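Local coordinates for beta sliding clamp (Bartonella birtlesii LL-WM9, PDB 6PTR), which probably tethers DNA polymerases and other proteins to DNA as a ring-shaped head-to-tail homodimer, making replication processive, at residues 150-155 against 166-171; 181-186 against 257-262; 187-192 against 336-341; 215-220 against 238-243; 343-348 against 372-377. One frame throughout, in Å; residues are numbered along the deposited sequence.

Overall arrangement
Four contacts bear on one eight-stranded antiparallel sheet, from strand 207-210 to 269-274, shared by the central and C-terminal domains. Interactions 1, 2, 3 and 5 have centres 8 to 15 Å apart and all touch. Interactions 3 and 5 share helix 336-345; their strands, 189-196 and 372-376, are neighbours. Interaction 4 belongs to the other eight-stranded sheet, its centre about 14 Å from that of interaction 1, touching it through Q218 with D150 and Q153, and about 23 to 25 Å from the others. Along the chain interaction 1 closes first, 2 and 3 interleave around 4, and 5 comes last. Bound griselimycin reaches interactions 2, 3 and 5, so its site straddles both domains.

Interaction 1: 150-155 against 166-171; sequences DCTQFA and NGIYFH
T152 and I168 are the closest pair of backbones here, their CA atoms 7.4 Å apart, where helix 142-152 and the residues after it lie against strand 167-173. This is the helix-on-sheet layering of the DNA polymerase III beta subunit fold, within the central domain. The contact is small, 95 Å² in all, and nearly all of it belongs to these two side chains, which cross at about a right angle. I168 holds CG1 beside its own backbone N (chi1 -67°) and is extended beyond that, which puts the methyl CD1 foremost. I168 CD1 comes to 3.3 Å from T152 OG1, with T152 CB behind at 4.1 Å. A methyl against a hydroxyl oxygen is a van der Waals contact, and the polar need of OG1 is met by the carbonyl O of L148, one turn back along the helix. T152 also touches A191 and V193, and I168 touches L182, all in the same sheet.

Q153 adds little: its backbone N is 4.4 Å from I168 CD1, its CB points away from the strand, and its OE1 accepts a hydrogen bond from Q218 NE2. Further along the strand, Y169 and H171 pack on each other. Y169 CE2 stands 3.3 Å over the centre of the H171 imidazole, while H171 ND1 gives a 3.1 Å hydrogen bond to Y169 O from above the carbonyl plane.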
# COMPACT_ATOMS: atom_id res chain seq x y z
N ASP C 150 -4.82 23.01 6.57
CA ASP C 150 -4.61 22.59 5.18
C ASP C 150 -3.63 23.49 4.45
O ASP C 150 -2.89 23.02 3.57
CB ASP C 150 -5.93 22.59 4.41
CG ASP C 150 -6.77 21.35 4.65
OD1 ASP C 150 -6.22 20.32 5.09
OD2 ASP C 150 -7.98 21.42 4.36
N CYS C 151 -3.62 24.78 4.77
CA CYS C 151 -2.67 25.68 4.12
C CYS C 151 -1.22 25.47 4.57
O CYS C 151 -0.31 25.88 3.84
CB CYS C 151 -3.03 27.14 4.38
SG CYS C 151 -4.52 27.74 3.58
N THR C 152 -0.99 24.86 5.73
CA THR C 152 0.33 24.90 6.36
C THR C 152 0.94 23.55 6.68
O THR C 152 2.17 23.46 6.76
CB THR C 152 0.28 25.74 7.64
OG1 THR C 152 -0.80 25.29 8.47
CG2 THR C 152 0.05 27.22 7.30
N GLN C 153 0.14 22.49 6.86
CA GLN C 153 0.69 21.22 7.33
C GLN C 153 1.79 20.69 6.42
O GLN C 153 2.80 20.15 6.90
CB GLN C 153 -0.43 20.19 7.46
CG GLN C 153 0.05 18.87 7.94
CD GLN C 153 -1.08 17.87 7.95
OE1 GLN C 153 -2.08 18.05 7.25
NE2 GLN C 153 -0.93 16.82 8.75
N PHE C 154 1.61 20.78 5.10
CA PHE C 154 2.57 20.16 4.19
C PHE C 154 3.97 20.73 4.34
O PHE C 154 4.94 20.05 3.99
CB PHE C 154 2.12 20.32 2.74
CG PHE C 154 2.42 21.68 2.17
CD1 PHE C 154 1.66 22.79 2.56
CD2 PHE C 154 3.48 21.86 1.30
CE1 PHE C 154 1.95 24.06 2.07
CE2 PHE C 154 3.76 23.10 0.80
CZ PHE C 154 3.02 24.21 1.18
N ALA C 155 4.11 21.97 4.83
CA ALA C 155 5.43 22.59 4.86
C ALA C 155 6.19 22.31 6.14
O ALA C 155 7.34 22.73 6.28
CB ALA C 155 5.32 24.11 4.65
N ASN C 166 9.51 21.56 13.69
CA ASN C 166 8.66 20.38 13.54
C ASN C 166 7.26 20.66 14.11
O ASN C 166 6.75 19.94 14.94
CB ASN C 166 9.28 19.16 14.23
CG ASN C 166 10.29 18.42 13.33
OD1 ASN C 166 10.12 17.23 13.04
ND2 ASN C 166 11.32 19.13 12.89
N GLY C 167 6.66 21.73 13.63
CA GLY C 167 5.32 22.09 14.08
C GLY C 167 4.90 23.35 13.38
O GLY C 167 5.58 23.82 12.47
N ILE C 168 3.78 23.91 13.82
CA ILE C 168 3.21 25.11 13.21
C ILE C 168 3.25 26.23 14.23
O ILE C 168 2.86 26.05 15.39
CB ILE C 168 1.77 24.88 12.74
CG1 ILE C 168 1.73 23.88 11.59
CG2 ILE C 168 1.12 26.22 12.34
CD1 ILE C 168 0.29 23.58 11.12
N TYR C 169 3.72 27.40 13.81
CA TYR C 169 3.79 28.54 14.71
C TYR C 169 2.45 29.25 14.65
O TYR C 169 2.11 29.86 13.64
CB TYR C 169 4.93 29.47 14.31
CG TYR C 169 5.13 30.66 15.22
CD1 TYR C 169 5.14 30.51 16.61
CD2 TYR C 169 5.29 31.95 14.71
CE1 TYR C 169 5.32 31.61 17.47
CE2 TYR C 169 5.48 33.04 15.56
CZ TYR C 169 5.50 32.86 16.92
OH TYR C 169 5.67 33.93 17.76
N PHE C 170 1.71 29.21 15.77
CA PHE C 170 0.32 29.63 15.91
C PHE C 170 0.37 30.91 16.74
O PHE C 170 0.77 30.85 17.90
CB PHE C 170 -0.41 28.49 16.63
CG PHE C 170 -1.91 28.62 16.79
CD1 PHE C 170 -2.77 28.17 15.82
CD2 PHE C 170 -2.45 29.02 18.01
CE1 PHE C 170 -4.15 28.21 16.00
CE2 PHE C 170 -3.84 29.06 18.20
CZ PHE C 170 -4.67 28.66 17.19
N HIS C 171 0.06 32.06 16.13
CA HIS C 171 0.36 33.33 16.79
C HIS C 171 -0.55 34.44 16.27
O HIS C 171 -1.19 34.32 15.23
CB HIS C 171 1.85 33.70 16.60
CG HIS C 171 2.26 33.94 15.17
ND1 HIS C 171 2.26 32.95 14.21
CD2 HIS C 171 2.74 35.06 14.56
CE1 HIS C 171 2.71 33.45 13.07
NE2 HIS C 171 3.01 34.72 13.25

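Interaction 2: 181-186 against 257-262; sequences RLVATD and PDYQRV
V183 lies over one face of the Y259 ring while R181 reaches that ring's hydroxyl from the edge, and these two approaches define the contact. V183 CG2 is 3.8 Å from the Y259 ring centroid and 19° off the normal, a CH-pi contact displaced toward CE1; V183 CG1 adds a second touch at 4.0 Å from Y259 CG. The guanidinium of R181 stands nearly upright to the ring, the two planes 81° apart. Its NH1 donates to Y259 OH at 3.1 Å, almost straight and within the guanidinium plane, and R181 CD passes the same oxygen at 3.2 Å. Y259 is turned into the strand by a first torsion that sets CG between its backbone N and carbonyl carbon (chi1 67°).

The phenol oxygen collects further partners. Q260 NE2 gives Y259 OH a weak bond of 3.4 Å, and Y259 OH and H171 NE2, on strand 167-173, share a hydrogen bond. R181 is itself held by D194, which takes its NE in a salt bridge, so the guanidinium is fixed from two directions. On the loop, D258 centres an inverse gamma turn and pairs with R261, R261 NE to D258 OD2 2.8 Å.

The contact joins strand 179-185 to the loop between strands 245-250 and 269-274. T185, P257, R261 and V262 pack on the bound griselimycin, while the D258 backbone hydrogen-bonds to it. Strand 179-185 runs between strands 167-173 and 189-196, with L182 facing helix 142-152 on the other side of the sheet.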
# COMPACT_ATOMS: atom_id res chain seq x y z
N ARG C 181 -2.55 33.90 12.84
CA ARG C 181 -1.69 33.44 11.76
C ARG C 181 -1.08 32.10 12.11
O ARG C 181 -0.76 31.83 13.27
CB ARG C 181 -0.58 34.47 11.46
CG ARG C 181 0.44 34.03 10.42
CD ARG C 181 1.39 35.21 10.14
NE ARG C 181 0.78 36.27 9.32
CZ ARG C 181 1.36 37.43 9.05
NH1 ARG C 181 2.55 37.72 9.57
NH2 ARG C 181 0.75 38.32 8.28
N LEU C 182 -0.95 31.25 11.10
CA LEU C 182 -0.20 30.01 11.21
C LEU C 182 0.89 30.04 10.17
O LEU C 182 0.62 30.39 9.02
CB LEU C 182 -1.07 28.77 10.95
CG LEU C 182 -2.08 28.36 12.03
CD1 LEU C 182 -3.15 29.39 12.22
CD2 LEU C 182 -2.69 27.02 11.63
N VAL C 183 2.11 29.69 10.59
CA VAL C 183 3.27 29.58 9.70
C VAL C 183 3.92 28.23 9.91
O VAL C 183 4.10 27.76 11.05
CB VAL C 183 4.29 30.72 9.94
CG1 VAL C 183 5.59 30.46 9.12
CG2 VAL C 183 3.70 32.07 9.55
N ALA C 184 4.33 27.60 8.80
CA ALA C 184 5.14 26.40 8.88
C ALA C 184 6.26 26.50 7.85
O ALA C 184 6.07 27.05 6.76
CB ALA C 184 4.33 25.11 8.61
N THR C 185 7.40 25.94 8.19
CA THR C 185 8.49 25.92 7.24
C THR C 185 9.41 24.75 7.57
O THR C 185 9.48 24.28 8.70
CB THR C 185 9.25 27.25 7.29
OG1 THR C 185 10.28 27.24 6.28
CG2 THR C 185 9.91 27.43 8.64
N ASP C 186 10.12 24.30 6.54
CA ASP C 186 11.17 23.31 6.70
C ASP C 186 12.53 23.87 6.28
O ASP C 186 13.47 23.10 6.10
CB ASP C 186 10.82 22.05 5.90
CG ASP C 186 10.75 22.29 4.40
OD1 ASP C 186 10.97 23.43 3.94
OD2 ASP C 186 10.46 21.31 3.69
N PRO C 257 11.66 30.80 14.44
CA PRO C 257 12.47 31.84 13.80
C PRO C 257 11.65 33.06 13.39
O PRO C 257 10.43 33.04 13.30
CB PRO C 257 13.06 31.15 12.55
CG PRO C 257 13.01 29.67 12.88
CD PRO C 257 11.79 29.49 13.78
N ASP C 258 12.39 34.15 13.13
CA ASP C 258 11.83 35.43 12.68
C ASP C 258 11.50 35.30 11.20
O ASP C 258 12.16 35.83 10.31
CB ASP C 258 12.83 36.54 12.98
CG ASP C 258 12.31 37.93 12.66
OD1 ASP C 258 11.13 38.07 12.28
OD2 ASP C 258 13.11 38.87 12.78
N TYR C 259 10.42 34.54 10.94
CA TYR C 259 10.08 34.11 9.59
C TYR C 259 9.71 35.27 8.68
O TYR C 259 9.81 35.12 7.46
CB TYR C 259 8.91 33.10 9.62
CG TYR C 259 7.65 33.77 10.10
CD1 TYR C 259 6.81 34.42 9.19
CD2 TYR C 259 7.34 33.84 11.45
CE1 TYR C 259 5.69 35.11 9.61
CE2 TYR C 259 6.20 34.53 11.88
CZ TYR C 259 5.40 35.16 10.96
OH TYR C 259 4.29 35.86 11.35
N GLN C 260 9.28 36.41 9.22
CA GLN C 260 8.93 37.53 8.35
C GLN C 260 10.13 38.00 7.55
O GLN C 260 9.96 38.57 6.47
CB GLN C 260 8.34 38.68 9.17
CG GLN C 260 7.00 38.29 9.78
CD GLN C 260 6.39 39.39 10.64
OE1 GLN C 260 6.77 40.55 10.54
NE2 GLN C 260 5.44 39.02 11.47
N ARG C 261 11.34 37.72 8.02
CA ARG C 261 12.51 38.14 7.26
C ARG C 261 12.63 37.44 5.92
O ARG C 261 13.33 37.95 5.04
CB ARG C 261 13.77 37.89 8.07
CG ARG C 261 13.86 38.70 9.34
CD ARG C 261 15.29 38.74 9.80
NE ARG C 261 15.39 39.12 11.20
CZ ARG C 261 16.52 39.54 11.75
NH1 ARG C 261 17.60 39.62 10.99
NH2 ARG C 261 16.57 39.86 13.03
N VAL C 262 11.99 36.27 5.74
CA VAL C 262 12.20 35.53 4.50
C VAL C 262 11.11 35.75 3.47
O VAL C 262 11.23 35.25 2.34
CB VAL C 262 12.37 34.01 4.73
CG1 VAL C 262 13.34 33.76 5.85
CG2 VAL C 262 11.03 33.31 4.99

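Interaction 3: 187-192 against 336-341; sequences GHRLAQ and SRYLLD
R189 lies flat on the ring of Y338, and this stack is the tight part of the contact. In the conformer described, one of two modelled for R189, the guanidinium and ring planes are 15° apart with centres 4.4 Å from each other. R189 CD also sits over the Y338 ring, 3.9 Å from its centroid and 27° off the normal, so that aliphatic chain and charged head cover the same face. A bend at chi3 (-76°) then swings R189 NH1 to D341, a salt bridge of 2.6 Å to D341 OD2. The other oxygen, OD1, is gripped side-on by R337 through NE and NH1, both reaching it from one face of the carboxylate; R337 too has a second conformer.

The strand belongs to the central domain and the helix, 336-345, to the C-terminal domain, making this a bridge between the two domains across the sheet they share. D186 supplies R189 NH2 with another salt bridge, so the guanidinium has carboxylates at both NH1 and NH2.

The packing thins out toward H188. Its CB comes within 3.6 Å of Y338 CE2, but the polar ends meet through a water. This water is 2.9 Å from H188 ND1 and 2.5 Å from Y338 OH, the latter short enough to be read with caution. The backbone of griselimycin packs on H188, and the G187 backbone hydrogen-bonds to the peptide.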
# COMPACT_ATOMS: atom_id res chain seq x y z
N GLY C 187 12.64 25.19 6.10
CA GLY C 187 13.85 25.83 5.65
C GLY C 187 13.96 25.95 4.14
O GLY C 187 14.89 26.60 3.66
N HIS C 188 13.03 25.35 3.40
CA HIS C 188 13.04 25.42 1.94
C HIS C 188 11.70 25.94 1.43
O HIS C 188 11.67 26.80 0.54
CB HIS C 188 13.34 24.05 1.35
CG HIS C 188 14.71 23.57 1.69
ND1 HIS C 188 14.94 22.65 2.69
CD2 HIS C 188 15.92 23.94 1.23
CE1 HIS C 188 16.25 22.44 2.79
NE2 HIS C 188 16.86 23.21 1.91
N ARG C 189 10.62 25.38 1.96
CA ARG C 189 9.24 25.81 1.72
C ARG C 189 8.77 26.57 2.95
O ARG C 189 9.14 26.24 4.08
CB ARG C 189 8.31 24.60 1.49
CG ARG C 189 8.79 23.59 0.44
CD ARG C 189 7.98 22.29 0.52
NE ARG C 189 8.39 21.46 1.65
CZ ARG C 189 7.87 20.27 1.93
NH1 ARG C 189 6.92 19.76 1.16
NH2 ARG C 189 8.29 19.59 2.99
N LEU C 190 7.93 27.59 2.74
CA LEU C 190 7.27 28.21 3.88
C LEU C 190 5.83 28.47 3.50
O LEU C 190 5.55 28.86 2.36
CB LEU C 190 7.93 29.53 4.31
CG LEU C 190 7.22 30.28 5.45
CD1 LEU C 190 8.26 30.95 6.36
CD2 LEU C 190 6.25 31.31 4.94
N ALA C 191 4.91 28.27 4.45
CA ALA C 191 3.51 28.56 4.23
C ALA C 191 3.03 29.51 5.32
O ALA C 191 3.40 29.34 6.49
CB ALA C 191 2.64 27.26 4.25
N GLN C 192 2.25 30.51 4.93
CA GLN C 192 1.70 31.49 5.85
C GLN C 192 0.23 31.68 5.54
O GLN C 192 -0.13 31.98 4.39
CB GLN C 192 2.42 32.84 5.73
CG GLN C 192 1.81 33.91 6.61
CD GLN C 192 2.48 35.27 6.45
OE1 GLN C 192 3.51 35.53 7.05
NE2 GLN C 192 1.90 36.14 5.64
N SER C 336 11.74 20.01 -7.64
CA SER C 336 10.52 19.73 -8.39
C SER C 336 9.40 19.22 -7.49
O SER C 336 8.23 19.54 -7.71
CB SER C 336 10.81 18.72 -9.50
OG SER C 336 11.34 17.52 -8.96
N ARG C 337 9.73 18.39 -6.50
CA ARG C 337 8.71 17.93 -5.57
C ARG C 337 8.12 19.09 -4.79
O ARG C 337 6.91 19.13 -4.55
CB ARG C 337 9.28 16.88 -4.63
CG ARG C 337 8.22 16.30 -3.69
CD ARG C 337 7.08 15.67 -4.49
NE ARG C 337 5.80 16.34 -4.26
CZ ARG C 337 4.67 16.02 -4.88
NH1 ARG C 337 3.54 16.68 -4.59
NH2 ARG C 337 4.65 15.05 -5.78
N TYR C 338 8.95 20.04 -4.37
CA TYR C 338 8.42 21.18 -3.63
C TYR C 338 7.53 22.04 -4.52
O TYR C 338 6.53 22.58 -4.05
CB TYR C 338 9.57 22.02 -3.05
CG TYR C 338 10.39 21.30 -1.99
CD1 TYR C 338 9.97 20.09 -1.45
CD2 TYR C 338 11.60 21.85 -1.54
CE1 TYR C 338 10.72 19.44 -0.46
CE2 TYR C 338 12.37 21.20 -0.57
CZ TYR C 338 11.92 20.00 -0.03
OH TYR C 338 12.66 19.35 0.93
N LEU C 339 7.89 22.19 -5.80
CA LEU C 339 7.01 22.90 -6.72
C LEU C 339 5.66 22.20 -6.83
O LEU C 339 4.62 22.86 -6.82
CB LEU C 339 7.65 23.01 -8.11
CG LEU C 339 8.74 24.04 -8.34
CD1 LEU C 339 9.34 23.78 -9.72
CD2 LEU C 339 8.17 25.45 -8.26
N LEU C 340 5.67 20.87 -6.94
CA LEU C 340 4.39 20.16 -7.03
C LEU C 340 3.61 20.28 -5.72
O LEU C 340 2.39 20.42 -5.74
CB LEU C 340 4.64 18.70 -7.39
CG LEU C 340 5.19 18.56 -8.81
CD1 LEU C 340 5.56 17.12 -9.09
CD2 LEU C 340 4.16 19.06 -9.81
N ASP C 341 4.31 20.24 -4.58
CA ASP C 341 3.63 20.44 -3.30
C ASP C 341 2.87 21.76 -3.29
O ASP C 341 1.68 21.80 -2.93
CB ASP C 341 4.63 20.40 -2.14
CG ASP C 341 5.23 19.03 -1.90
OD1 ASP C 341 4.63 18.00 -2.33
OD2 ASP C 341 6.30 18.97 -1.26
O HOH W 1 13.00 20.53 3.15

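Interaction 4: 215-220 against 238-243; sequences GELQKL and IRFSLG
L217 sets a methyl squarely over the middle of the F240 ring, the main bump of this contact. L217 CD2 lies 3.6 Å from the F240 ring centroid and only 7° off the normal, and all six ring carbons are within about 4.0 Å of it, as expected for a CH-pi contact centred on a flat face. The two side chains cross at about a right angle. Carrying CG anti to its backbone N (chi1 -169°), L217 leans out toward the sheet; its other methyl, CD1, comes to 4.2 Å from F240 CB and 4.3 Å from L242 CD2.

L242 is the reply from the strand. With CG set between its backbone N and carbonyl carbon (chi1 59°), it reaches into the dip between L217 and L220, two residues that stand on the same flank of the helix. It meets L220 tip to tip, L220 CD2 being 3.8 Å from L242 CG and about equally near both methyls. Bumps from the two sides thus alternate, L217 lying between F240 and L242, and L242 between L217 and L220. All four side chains are buried.

The axes of helix 215-220 and strand 238-242 come to 11.3 Å and run nearly parallel, N to C. L145 and L149 of helix 142-152 touch L217, F247 of strand 245-250 touches L220, and I231 and V229 of strand 228-233 touch F240 and L242, within the helix-over-sheet layers of the central domain.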
# COMPACT_ATOMS: atom_id res chain seq x y z
N GLY C 215 -1.07 16.47 12.79
CA GLY C 215 -1.47 15.37 11.93
C GLY C 215 -2.70 14.65 12.43
O GLY C 215 -3.59 14.29 11.64
N GLU C 216 -2.79 14.43 13.73
CA GLU C 216 -3.97 13.75 14.26
C GLU C 216 -5.20 14.64 14.18
O GLU C 216 -6.32 14.16 13.89
CB GLU C 216 -3.72 13.30 15.69
CG GLU C 216 -2.65 12.24 15.78
CD GLU C 216 -2.95 11.04 14.89
OE1 GLU C 216 -4.08 10.49 14.97
OE2 GLU C 216 -2.08 10.68 14.09
N LEU C 217 -5.04 15.94 14.47
CA LEU C 217 -6.14 16.87 14.32
C LEU C 217 -6.64 16.87 12.88
O LEU C 217 -7.85 16.81 12.63
CB LEU C 217 -5.69 18.27 14.78
CG LEU C 217 -6.68 19.41 14.96
CD1 LEU C 217 -7.80 18.98 15.88
CD2 LEU C 217 -5.93 20.61 15.54
N GLN C 218 -5.70 16.86 11.93
CA GLN C 218 -6.07 16.87 10.52
C GLN C 218 -6.83 15.61 10.13
O GLN C 218 -7.77 15.68 9.33
CB GLN C 218 -4.82 17.05 9.66
CG GLN C 218 -4.39 18.49 9.61
CD GLN C 218 -5.21 19.28 8.60
OE1 GLN C 218 -6.38 19.58 8.84
NE2 GLN C 218 -4.60 19.59 7.46
N LYS C 219 -6.45 14.46 10.68
CA LYS C 219 -7.19 13.24 10.35
C LYS C 219 -8.64 13.33 10.82
O LYS C 219 -9.56 12.88 10.12
CB LYS C 219 -6.52 12.01 10.96
CG LYS C 219 -5.19 11.64 10.32
CD LYS C 219 -4.48 10.58 11.16
CE LYS C 219 -3.11 10.23 10.62
NZ LYS C 219 -2.42 9.25 11.51
N LEU C 220 -8.87 13.90 12.00
CA LEU C 220 -10.24 14.07 12.45
C LEU C 220 -10.97 15.10 11.59
O LEU C 220 -12.10 14.86 11.16
CB LEU C 220 -10.26 14.48 13.92
CG LEU C 220 -11.67 14.81 14.43
CD1 LEU C 220 -12.58 13.56 14.40
CD2 LEU C 220 -11.62 15.41 15.82
N ILE C 238 -1.64 22.90 24.65
CA ILE C 238 -2.76 23.37 23.86
C ILE C 238 -3.79 22.25 23.78
O ILE C 238 -3.43 21.06 23.78
CB ILE C 238 -2.33 23.82 22.45
CG1 ILE C 238 -3.49 24.48 21.71
CG2 ILE C 238 -1.76 22.65 21.63
CD1 ILE C 238 -3.01 25.24 20.43
N ARG C 239 -5.06 22.62 23.78
CA ARG C 239 -6.15 21.65 23.80
C ARG C 239 -7.16 22.05 22.74
O ARG C 239 -7.51 23.24 22.63
CB ARG C 239 -6.82 21.59 25.16
CG ARG C 239 -8.07 20.71 25.19
CD ARG C 239 -8.61 20.56 26.60
NE ARG C 239 -7.73 19.70 27.40
CZ ARG C 239 -7.82 19.55 28.72
NH1 ARG C 239 -8.75 20.20 29.41
NH2 ARG C 239 -6.96 18.74 29.35
N PHE C 240 -7.62 21.07 21.96
CA PHE C 240 -8.66 21.27 20.97
C PHE C 240 -9.83 20.38 21.35
O PHE C 240 -9.68 19.16 21.41
CB PHE C 240 -8.18 20.90 19.56
CG PHE C 240 -6.99 21.66 19.10
CD1 PHE C 240 -5.71 21.24 19.45
CD2 PHE C 240 -7.14 22.78 18.30
CE1 PHE C 240 -4.60 21.94 19.02
CE2 PHE C 240 -6.01 23.48 17.85
CZ PHE C 240 -4.75 23.07 18.22
N SER C 241 -10.99 20.99 21.58
CA SER C 241 -12.19 20.23 21.90
C SER C 241 -13.18 20.41 20.76
O SER C 241 -13.53 21.53 20.39
CB SER C 241 -12.81 20.70 23.22
OG SER C 241 -11.88 20.50 24.28
N LEU C 242 -13.63 19.30 20.18
CA LEU C 242 -14.59 19.42 19.10
C LEU C 242 -15.41 18.14 19.08
O LEU C 242 -14.86 17.05 19.24
CB LEU C 242 -13.91 19.67 17.74
CG LEU C 242 -12.89 18.70 17.15
CD1 LEU C 242 -12.68 19.05 15.68
CD2 LEU C 242 -11.54 18.72 17.89
N GLY C 243 -16.72 18.28 18.91
CA GLY C 243 -17.59 17.12 19.00
C GLY C 243 -17.45 16.45 20.35
O GLY C 243 -17.49 17.09 21.40

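Interaction 5: 343-348 against 372-377; sequences AGQLSS and VLYVLM
Q345 and Y374 meet at the phenol end of the tyrosine. Q345 NE2 donates to Y374 OH at 3.1 Å with an angle of 156°, the hydroxyl lying slightly tilted from the amide plane. The amide and the ring stand perpendicular to each other. Lower on the same side chain, Q345 CB is 3.4 Å from Y374 OH, so the tyrosine end rests against the glutamine stem as well as its head. A bend at chi2 (-70°) folds the amide back to make this double approach possible. L346 adds an apolar touch, its CD2 3.9 Å from Y374 CE2 as the two side chains pass in opposite directions.

A water closes the first shell: it donates to Q345 O at 2.9 Å and lies 2.8 Å from Y374 OH, in the plane of the tyrosine ring. Y374 OH is therefore held by an amide N-H and a water together.

Strand 372-376 lies beside strand 189-196 in the antiparallel sheet that spans the central and C-terminal domains, and helix 336-345 packs on that sheet. The glutamine carries this junction further, since NE2 also bonds to D150 O of the central-domain helix 142-152, with F154 packed against its side chain. A191 and I342 lie against the Y374 ring, and D366 of strand 362-366 takes S347 N and S348 OG. Along the strand, V375 packs on an apolar side chain of griselimycin and M377 on its backbone.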
# COMPACT_ATOMS: atom_id res chain seq x y z
N ALA C 343 2.06 23.78 -5.91
CA ALA C 343 1.01 23.79 -6.92
C ALA C 343 -0.23 23.06 -6.42
O ALA C 343 -1.36 23.49 -6.68
CB ALA C 343 1.53 23.15 -8.22
N GLY C 344 -0.03 21.95 -5.70
CA GLY C 344 -1.14 21.23 -5.10
C GLY C 344 -1.92 21.99 -4.05
O GLY C 344 -3.06 21.64 -3.77
N GLN C 345 -1.32 23.04 -3.45
CA GLN C 345 -2.04 23.83 -2.46
C GLN C 345 -3.06 24.78 -3.08
O GLN C 345 -4.01 25.19 -2.41
CB GLN C 345 -1.06 24.67 -1.64
CG GLN C 345 -0.16 23.83 -0.78
CD GLN C 345 -0.93 23.20 0.34
OE1 GLN C 345 -1.16 22.00 0.35
NE2 GLN C 345 -1.34 24.02 1.30
N LEU C 346 -2.85 25.15 -4.34
CA LEU C 346 -3.62 26.20 -4.98
C LEU C 346 -4.87 25.62 -5.60
O LEU C 346 -4.92 24.45 -5.97
CB LEU C 346 -2.76 26.87 -6.05
CG LEU C 346 -1.41 27.36 -5.54
CD1 LEU C 346 -0.60 27.95 -6.70
CD2 LEU C 346 -1.62 28.39 -4.44
N SER C 347 -5.89 26.46 -5.73
CA SER C 347 -7.16 26.02 -6.25
C SER C 347 -7.53 26.65 -7.58
O SER C 347 -8.53 26.25 -8.19
CB SER C 347 -8.28 26.31 -5.24
OG SER C 347 -8.41 27.71 -5.02
N SER C 348 -6.76 27.62 -8.06
CA SER C 348 -7.15 28.37 -9.24
C SER C 348 -6.45 27.84 -10.48
O SER C 348 -5.45 27.12 -10.40
CB SER C 348 -6.86 29.86 -9.06
OG SER C 348 -5.49 30.12 -9.12
N VAL C 372 -3.41 33.65 1.98
CA VAL C 372 -2.43 32.55 2.00
C VAL C 372 -1.28 32.89 1.07
O VAL C 372 -1.51 33.30 -0.07
CB VAL C 372 -3.09 31.23 1.56
CG1 VAL C 372 -2.11 30.07 1.64
CG2 VAL C 372 -4.34 30.94 2.37
N LEU C 373 -0.05 32.66 1.51
CA LEU C 373 1.07 32.78 0.58
C LEU C 373 2.06 31.66 0.86
O LEU C 373 2.12 31.12 1.97
CB LEU C 373 1.77 34.14 0.67
CG LEU C 373 2.38 34.59 2.00
CD1 LEU C 373 3.83 34.07 2.17
CD2 LEU C 373 2.33 36.12 2.14
N TYR C 374 2.84 31.34 -0.15
CA TYR C 374 3.89 30.36 -0.01
C TYR C 374 5.21 30.98 -0.45
O TYR C 374 5.25 31.86 -1.31
CB TYR C 374 3.59 29.11 -0.84
CG TYR C 374 2.26 28.54 -0.47
CD1 TYR C 374 2.13 27.79 0.70
CD2 TYR C 374 1.13 28.82 -1.23
CE1 TYR C 374 0.91 27.29 1.08
CE2 TYR C 374 -0.12 28.31 -0.84
CZ TYR C 374 -0.21 27.56 0.32
OH TYR C 374 -1.43 27.06 0.70
N VAL C 375 6.29 30.53 0.17
CA VAL C 375 7.63 30.94 -0.22
C VAL C 375 8.44 29.69 -0.53
O VAL C 375 8.36 28.68 0.18
CB VAL C 375 8.30 31.77 0.89
CG1 VAL C 375 9.67 32.28 0.43
CG2 VAL C 375 7.42 32.93 1.31
N LEU C 376 9.23 29.75 -1.60
CA LEU C 376 10.05 28.60 -1.95
C LEU C 376 11.45 29.07 -2.31
O LEU C 376 11.62 29.95 -3.17
CB LEU C 376 9.44 27.83 -3.12
CG LEU C 376 10.23 26.60 -3.57
CD1 LEU C 376 10.28 25.58 -2.45
CD2 LEU C 376 9.58 26.03 -4.82
N MET C 377 12.46 28.46 -1.66
CA MET C 377 13.85 28.80 -1.97
C MET C 377 14.28 28.10 -3.25
O MET C 377 13.97 26.93 -3.46
CB MET C 377 14.78 28.37 -0.83
CG MET C 377 16.17 29.05 -0.85
SD MET C 377 16.00 30.83 -0.61
CE MET C 377 17.70 31.33 -0.79
O HOH W 2 -3.64 27.60 -0.89